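Long-range contacts in Ice-binding protein (Flavobacteriaceae bacterium, PDB 5UYT), which probably binds to ice crystals as an antifreeze protein, using right-handed beta-helical (beta-solenoid) ice-binding modules: residues Phe12-Thr17 and Ile192-Val197; Gly19-Thr24 and Gly31-Asn36. All coordinates share one frame; numbering follows the deposited sequence.

Contact 1. Residues Phe12-Thr17 and Ile192-Val197; sequences FALFTT and ITVTGV
F15 directs its CB away from I192, while its flat backbone carbonyl group meets that residue face-on. The F15 ring sets CD1 over one face of the F12 ring, 3.8 Å above its plane and offset toward the rim; T57 and A60 of helix 55-73 also touch F15. On the other side of the strand the peptide group joining F15 to T16 presents a face, over which the end of the I192 side chain is laid. I192 CD1 stands 3.2 Å from F15 O and 3.4 Å from F15 C, a close approach from above the peptide plane. CG1 of I192 lies anti to its own carbonyl carbon (chi1 -63°), and the extended chi2 of 170° then carries CD1 out toward the opposite strand. The same methyl touches T16 CB at 3.9 Å. T16 OG1 has its polar partners close by, at G190 O and A18 N.

At the corner, where L14 follows A13, the contact is purely apolar. L14 spreads its two methyls, CD1 reaching V194 CG1 at 4.2 Å and CD2 lying 4.4 Å from I192 CG2; I29 and A185 also touch this leucine. Here is the interior of a right-handed beta-helix in miniature: two faces of the solenoid meet through aliphatic side chains and one methyl laid on a peptide group. F15 bonds by its backbone to A185 and S187, whereas no hydrogen bond crosses to 192-197, which implies that this strand is joined to the facing one by contact without hydrogen bonds.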
ATOM      1  N   PHE A  12      -6.435  11.596   4.604  1.00 26.21           N
ATOM      2  CA  PHE A  12      -5.040  11.997   4.554  1.00 24.98           C
ATOM      3  C   PHE A  12      -4.175  11.325   5.605  1.00 25.14           C
ATOM      4  O   PHE A  12      -4.622  11.091   6.723  1.00 26.45           O
ATOM      5  CB  PHE A  12      -4.936  13.529   4.720  1.00 25.76           C
ATOM      6  CG  PHE A  12      -5.391  14.280   3.517  1.00 25.87           C
ATOM      7  CD1 PHE A  12      -4.462  14.746   2.585  1.00 25.37           C
ATOM      8  CD2 PHE A  12      -6.748  14.514   3.302  1.00 27.09           C
ATOM      9  CE1 PHE A  12      -4.870  15.431   1.458  1.00 26.30           C
ATOM     10  CE2 PHE A  12      -7.171  15.201   2.164  1.00 28.18           C
ATOM     11  CZ  PHE A  12      -6.230  15.663   1.243  1.00 27.64           C
ATOM     12  N   ALA A  13      -2.929  11.061   5.223  1.00 23.61           N
ATOM     13  CA  ALA A  13      -1.841  10.778   6.150  1.00 23.30           C
ATOM     14  C   ALA A  13      -1.163  12.069   6.601  1.00 23.92           C
ATOM     15  O   ALA A  13      -0.834  12.210   7.792  1.00 24.44           O
ATOM     16  CB  ALA A  13      -0.800   9.879   5.485  1.00 22.34           C
ATOM     17  N   LEU A  14      -0.925  12.985   5.653  1.00 23.92           N
ATOM     18  CA  LEU A  14      -0.252  14.263   5.930  1.00 24.99           C
ATOM     19  C   LEU A  14      -1.075  15.355   5.259  1.00 25.87           C
ATOM     20  O   LEU A  14      -1.343  15.277   4.053  1.00 25.63           O
ATOM     21  CB  LEU A  14       1.161  14.285   5.318  1.00 24.97           C
ATOM     22  CG  LEU A  14       2.119  13.160   5.733  1.00 24.51           C
ATOM     23  CD1 LEU A  14       3.410  13.205   4.896  1.00 25.31           C
ATOM     24  CD2 LEU A  14       2.435  13.297   7.225  1.00 25.56           C
ATOM     25  N   PHE A  15      -1.476  16.366   6.023  1.00 26.79           N
ATOM     26  CA  PHE A  15      -2.264  17.438   5.442  1.00 27.56           C
ATOM     27  C   PHE A  15      -2.082  18.755   6.187  1.00 29.01           C
ATOM     28  O   PHE A  15      -2.114  18.786   7.422  1.00 28.43           O
ATOM     29  CB  PHE A  15      -3.760  17.097   5.410  1.00 28.47           C
ATOM     30  CG  PHE A  15      -4.614  18.252   4.949  1.00 30.46           C
ATOM     31  CD1 PHE A  15      -4.720  18.546   3.594  1.00 31.04           C
ATOM     32  CD2 PHE A  15      -5.266  19.071   5.863  1.00 31.87           C
ATOM     33  CE1 PHE A  15      -5.469  19.630   3.163  1.00 32.85           C
ATOM     34  CE2 PHE A  15      -6.021  20.166   5.442  1.00 34.00           C
ATOM     35  CZ  PHE A  15      -6.125  20.445   4.087  1.00 34.23           C
ATOM     36  N   THR A  16      -1.901  19.826   5.422  1.00 29.67           N
ATOM     37  CA  THR A  16      -1.990  21.176   5.991  1.00 31.85           C
ATOM     38  C   THR A  16      -2.967  22.044   5.212  1.00 33.47           C
ATOM     39  O   THR A  16      -3.056  21.980   3.976  1.00 34.11           O
ATOM     40  CB  THR A  16      -0.616  21.882   6.144  1.00 32.51           C
ATOM     41  OG1 THR A  16      -0.830  23.157   6.760  1.00 34.45           O
ATOM     42  CG2 THR A  16       0.101  22.107   4.803  1.00 32.25           C
ATOM     43  N   THR A  17      -3.724  22.834   5.954  1.00 35.31           N
ATOM     44  CA  THR A  17      -4.628  23.808   5.369  1.00 36.97           C
ATOM     45  C   THR A  17      -3.840  24.910   4.637  1.00 38.26           C
ATOM     46  O   THR A  17      -4.308  25.478   3.643  1.00 38.93           O
ATOM     47  CB  THR A  17      -5.550  24.349   6.481  1.00 38.77           C
ATOM     48  OG1 THR A  17      -6.440  23.285   6.845  1.00 38.11           O
ATOM     49  CG2 THR A  17      -6.350  25.602   6.045  1.00 41.15           C
ATOM     50  N   ILE A 192       4.575  21.153   6.829  1.00 29.69           N
ATOM     51  CA  ILE A 192       4.833  19.794   7.306  1.00 29.27           C
ATOM     52  C   ILE A 192       6.147  19.336   6.675  1.00 29.20           C
ATOM     53  O   ILE A 192       6.290  19.356   5.456  1.00 30.29           O
ATOM     54  CB  ILE A 192       3.678  18.823   6.944  1.00 29.15           C
ATOM     55  CG1 ILE A 192       2.386  19.272   7.647  1.00 30.09           C
ATOM     56  CG2 ILE A 192       4.062  17.373   7.304  1.00 27.86           C
ATOM     57  CD1 ILE A 192       1.116  18.562   7.198  1.00 30.45           C
ATOM     58  N   THR A 193       7.095  18.907   7.503  1.00 28.70           N
ATOM     59  CA  THR A 193       8.408  18.488   7.016  1.00 29.11           C
ATOM     60  C   THR A 193       8.660  17.083   7.535  1.00 27.12           C
ATOM     61  O   THR A 193       8.646  16.858   8.758  1.00 26.77           O
ATOM     62  CB  THR A 193       9.500  19.434   7.563  1.00 30.96           C
ATOM     63  OG1 THR A 193       9.194  20.773   7.185  1.00 32.81           O
ATOM     64  CG2 THR A 193      10.891  19.062   7.012  1.00 32.34           C
ATOM     65  N   VAL A 194       8.847  16.119   6.629  1.00 26.48           N
ATOM     66  CA  VAL A 194       9.118  14.753   7.055  1.00 25.11           C
ATOM     67  C   VAL A 194      10.418  14.251   6.418  1.00 25.40           C
ATOM     68  O   VAL A 194      10.749  14.625   5.306  1.00 26.00           O
ATOM     69  CB  VAL A 194       7.930  13.794   6.751  1.00 24.64           C
ATOM     70  CG1 VAL A 194       6.654  14.312   7.406  1.00 24.55           C
ATOM     71  CG2 VAL A 194       7.732  13.582   5.235  1.00 24.83           C
ATOM     72  N   THR A 195      11.162  13.420   7.125  1.00 25.08           N
ATOM     73  CA  THR A 195      12.422  12.914   6.580  1.00 26.57           C
ATOM     74  C   THR A 195      12.524  11.425   6.932  1.00 25.44           C
ATOM     75  O   THR A 195      12.659  11.065   8.104  1.00 25.87           O
ATOM     76  CB  THR A 195      13.650  13.744   7.082  1.00 28.06           C
ATOM     77  OG1 THR A 195      13.713  13.674   8.503  1.00 29.75           O
ATOM     78  CG2 THR A 195      13.504  15.215   6.739  1.00 29.77           C
ATOM     79  N   GLY A 196      12.440  10.559   5.924  1.00 24.69           N
ATOM     80  CA  GLY A 196      12.613   9.129   6.124  1.00 23.90           C
ATOM     81  C   GLY A 196      11.605   8.553   7.111  1.00 23.68           C
ATOM     82  O   GLY A 196      11.979   7.808   8.019  1.00 24.07           O
ATOM     83  N   VAL A 197      10.323   8.876   6.926  1.00 22.29           N
ATOM     84  CA  VAL A 197       9.318   8.470   7.895  1.00 22.55           C
ATOM     85  C   VAL A 197       8.433   7.330   7.391  1.00 22.27           C
ATOM     86  O   VAL A 197       8.407   7.021   6.204  1.00 22.44           O
ATOM     87  CB  VAL A 197       8.420   9.638   8.338  1.00 22.23           C
ATOM     88  CG1 VAL A 197       9.291  10.772   8.863  1.00 22.64           C
ATOM     89  CG2 VAL A 197       7.541  10.117   7.180  1.00 22.33           C
TER

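Contact 2. Residues Gly19-Thr24 and Gly31-Asn36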
ATOM      1  N   GLY A  19       0.461  25.800   3.766  1.00 38.90           N
ATOM      2  CA  GLY A  19       1.904  25.702   3.927  1.00 38.62           C
ATOM      3  C   GLY A  19       2.515  24.634   3.051  1.00 36.53           C
ATOM      4  O   GLY A  19       1.805  23.880   2.392  1.00 34.98           O
ATOM      5  N   ALA A  20       3.840  24.578   3.049  1.00 36.57           N
ATOM      6  CA  ALA A  20       4.563  23.581   2.259  1.00 35.07           C
ATOM      7  C   ALA A  20       4.562  22.222   2.938  1.00 33.17           C
ATOM      8  O   ALA A  20       4.566  22.130   4.166  1.00 32.98           O
ATOM      9  CB  ALA A  20       5.987  24.039   2.018  1.00 37.03           C
ATOM     10  N   VAL A  21       4.533  21.172   2.125  1.00 31.49           N
ATOM     11  CA  VAL A  21       4.657  19.801   2.595  1.00 29.80           C
ATOM     12  C   VAL A  21       5.843  19.178   1.844  1.00 30.12           C
ATOM     13  O   VAL A  21       5.834  19.091   0.605  1.00 30.13           O
ATOM     14  CB  VAL A  21       3.354  19.024   2.339  1.00 28.64           C
ATOM     15  CG1 VAL A  21       3.501  17.554   2.727  1.00 26.76           C
ATOM     16  CG2 VAL A  21       2.202  19.671   3.087  1.00 28.81           C
ATOM     17  N   THR A  22       6.873  18.790   2.598  1.00 30.18           N
ATOM     18  CA  THR A  22       8.150  18.382   2.012  1.00 30.61           C
ATOM     19  C   THR A  22       8.617  17.047   2.576  1.00 29.45           C
ATOM     20  O   THR A  22       8.527  16.823   3.783  1.00 29.25           O
ATOM     21  CB  THR A  22       9.247  19.428   2.306  1.00 32.67           C
ATOM     22  OG1 THR A  22       8.756  20.741   1.981  1.00 33.92           O
ATOM     23  CG2 THR A  22      10.511  19.121   1.458  1.00 33.52           C
ATOM     24  N   ASN A  23       9.151  16.199   1.699  1.00 28.62           N
ATOM     25  CA  ASN A  23       9.807  14.945   2.091  1.00 27.69           C
ATOM     26  C   ASN A  23      11.311  14.950   1.786  1.00 28.71           C
ATOM     27  O   ASN A  23      11.774  15.617   0.843  1.00 29.32           O
ATOM     28  CB  ASN A  23       9.166  13.751   1.355  1.00 26.27           C
ATOM     29  CG  ASN A  23       9.843  12.432   1.697  1.00 26.31           C
ATOM     30  OD1 ASN A  23       9.766  11.971   2.841  1.00 25.82           O
ATOM     31  ND2 ASN A  23      10.535  11.833   0.721  1.00 25.77           N
ATOM     32  N   THR A  24      12.061  14.204   2.593  1.00 28.47           N
ATOM     33  CA  THR A  24      13.457  13.879   2.297  1.00 29.74           C
ATOM     34  C   THR A  24      13.666  12.389   2.501  1.00 28.69           C
ATOM     35  O   THR A  24      13.179  11.833   3.485  1.00 27.39           O
ATOM     36  CB  THR A  24      14.422  14.568   3.262  1.00 31.40           C
ATOM     37  OG1 THR A  24      14.205  15.986   3.226  1.00 32.65           O
ATOM     38  CG2 THR A  24      15.878  14.240   2.879  1.00 32.52           C
ATOM     39  N   GLY A  31      -2.130   6.877   2.768  1.00 21.40           N
ATOM     40  CA  GLY A  31      -3.089   7.964   2.952  1.00 22.09           C
ATOM     41  C   GLY A  31      -2.763   9.052   1.943  1.00 22.57           C
ATOM     42  O   GLY A  31      -1.626   9.116   1.415  1.00 21.96           O
ATOM     43  N   ASP A  32      -3.720   9.950   1.711  1.00 23.42           N
ATOM     44  CA  ASP A  32      -3.427  11.095   0.855  1.00 23.88           C
ATOM     45  C   ASP A  32      -2.379  12.012   1.517  1.00 24.57           C
ATOM     46  O   ASP A  32      -2.240  12.046   2.758  1.00 24.44           O
ATOM     47  CB  ASP A  32      -4.698  11.869   0.501  1.00 25.09           C
ATOM     48  CG  ASP A  32      -5.642  11.103  -0.421  1.00 25.99           C
ATOM     49  OD1 ASP A  32      -5.311   9.974  -0.854  1.00 24.62           O
ATOM     50  OD2 ASP A  32      -6.744  11.639  -0.702  1.00 27.46           O
ATOM     51  N   VAL A  33      -1.713  12.817   0.684  1.00 25.09           N
ATOM     52  CA  VAL A  33      -0.725  13.806   1.131  1.00 25.52           C
ATOM     53  C   VAL A  33      -1.095  15.111   0.449  1.00 27.02           C
ATOM     54  O   VAL A  33      -1.296  15.150  -0.768  1.00 27.25           O
ATOM     55  CB  VAL A  33       0.705  13.398   0.692  1.00 25.22           C
ATOM     56  CG1 VAL A  33       1.711  14.534   0.959  1.00 26.29           C
ATOM     57  CG2 VAL A  33       1.132  12.102   1.387  1.00 23.94           C
ATOM     58  N   GLY A  34      -1.187  16.193   1.201  1.00 27.29           N
ATOM     59  CA  GLY A  34      -1.559  17.410   0.523  1.00 28.96           C
ATOM     60  C   GLY A  34      -1.521  18.688   1.305  1.00 29.56           C
ATOM     61  O   GLY A  34      -1.280  18.699   2.524  1.00 28.74           O
ATOM     62  N   THR A  35      -1.763  19.767   0.572  1.00 30.87           N
ATOM     63  CA  THR A  35      -1.865  21.093   1.147  1.00 32.12           C
ATOM     64  C   THR A  35      -2.907  21.875   0.353  1.00 33.77           C
ATOM     65  O   THR A  35      -3.020  21.735  -0.867  1.00 34.33           O
ATOM     66  CB  THR A  35      -0.489  21.806   1.158  1.00 33.04           C
ATOM     67  OG1 THR A  35      -0.673  23.230   1.190  1.00 35.39           O
ATOM     68  CG2 THR A  35       0.354  21.403  -0.087  1.00 33.33           C
ATOM     69  N   ASN A  36      -3.673  22.708   1.041  1.00 35.28           N
ATOM     70  CA  ASN A  36      -4.743  23.436   0.392  1.00 36.46           C
ATOM     71  C   ASN A  36      -4.287  24.729  -0.299  1.00 38.89           C
ATOM     72  O   ASN A  36      -5.110  25.444  -0.875  1.00 39.83           O
ATOM     73  CB  ASN A  36      -5.876  23.705   1.397  1.00 37.64           C
ATOM     74  CG  ASN A  36      -7.125  24.237   0.730  1.00 39.19           C
ATOM     75  OD1 ASN A  36      -7.721  25.226   1.172  1.00 41.62           O
ATOM     76  ND2 ASN A  36      -7.501  23.615  -0.362  1.00 38.35           N
TER
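V21 packs against V33, G34 and T35 across the inside of a right-handed beta-helix, where strands 21-24 and 32-35 belong to different faces and stand at 129° to one another. With 8.1 Å between their axes at closest approach, the two strands meet through side chains. V21 is the hub of the tightly packed part. Its CG1, anti to the backbone N (chi1 176°), extends to V33 CG1 at 3.9 Å, and the two valine side chains meet at a slant. Its other methyl goes to the neighbouring residues, CG2 lying 3.7 Å from G34 O and 3.9 Å from T35 CB; the side chains of V21 and T35 run past one another in opposite senses. S40 touches both V21 and V33, and F43 adds an aromatic neighbour to V21.

The looser part is the solvent-facing side, where A20 and T24 are exposed. N36 points its CB away from 19-24, and its ND2 bonds T57 OG1. Farther along strand 21-24, N23 makes its polar contacts outside this pair, to S27 and G25, as the strands draw apart.

At the other end polarity returns in a single well-directed bond. G19, whose backbone angles would press a CB against the preceding carbonyl O, turns its carbonyl to T35, while its N meets N37 OD1. A valine in place of T35 would probably leave G19 O and N37 N without the hydroxyl that links them. The hydroxyl itself donates from T35 OG1 to G19 O over 2.8 Å, within the carbonyl plane and with a C=O…OG1 angle of 151°.

Followed from the N terminus, the chain lays down 12-17, turns directly into 19-24 and then returns through 31-36, so contact 2 closes a short loop of one coil. The partner in contact 1, 192-197, comes about 175 residues after 12-17, past helix 55-73 and many further strands; contact 2 is therefore nested inside the long loop that contact 1 closes. Two sheets carry both contacts: strand 12-16 neighbours 32-35, with A13 N 2.7 Å from D32 O, and strand 21-24 neighbours 192-195, with I192 N 2.8 Å from A20 O, both probable hydrogen bonds. T16 touches both V21 and T35. Contact 2 joins faces of the opening coil; contact 1 ties that coil to the late strand 192-195.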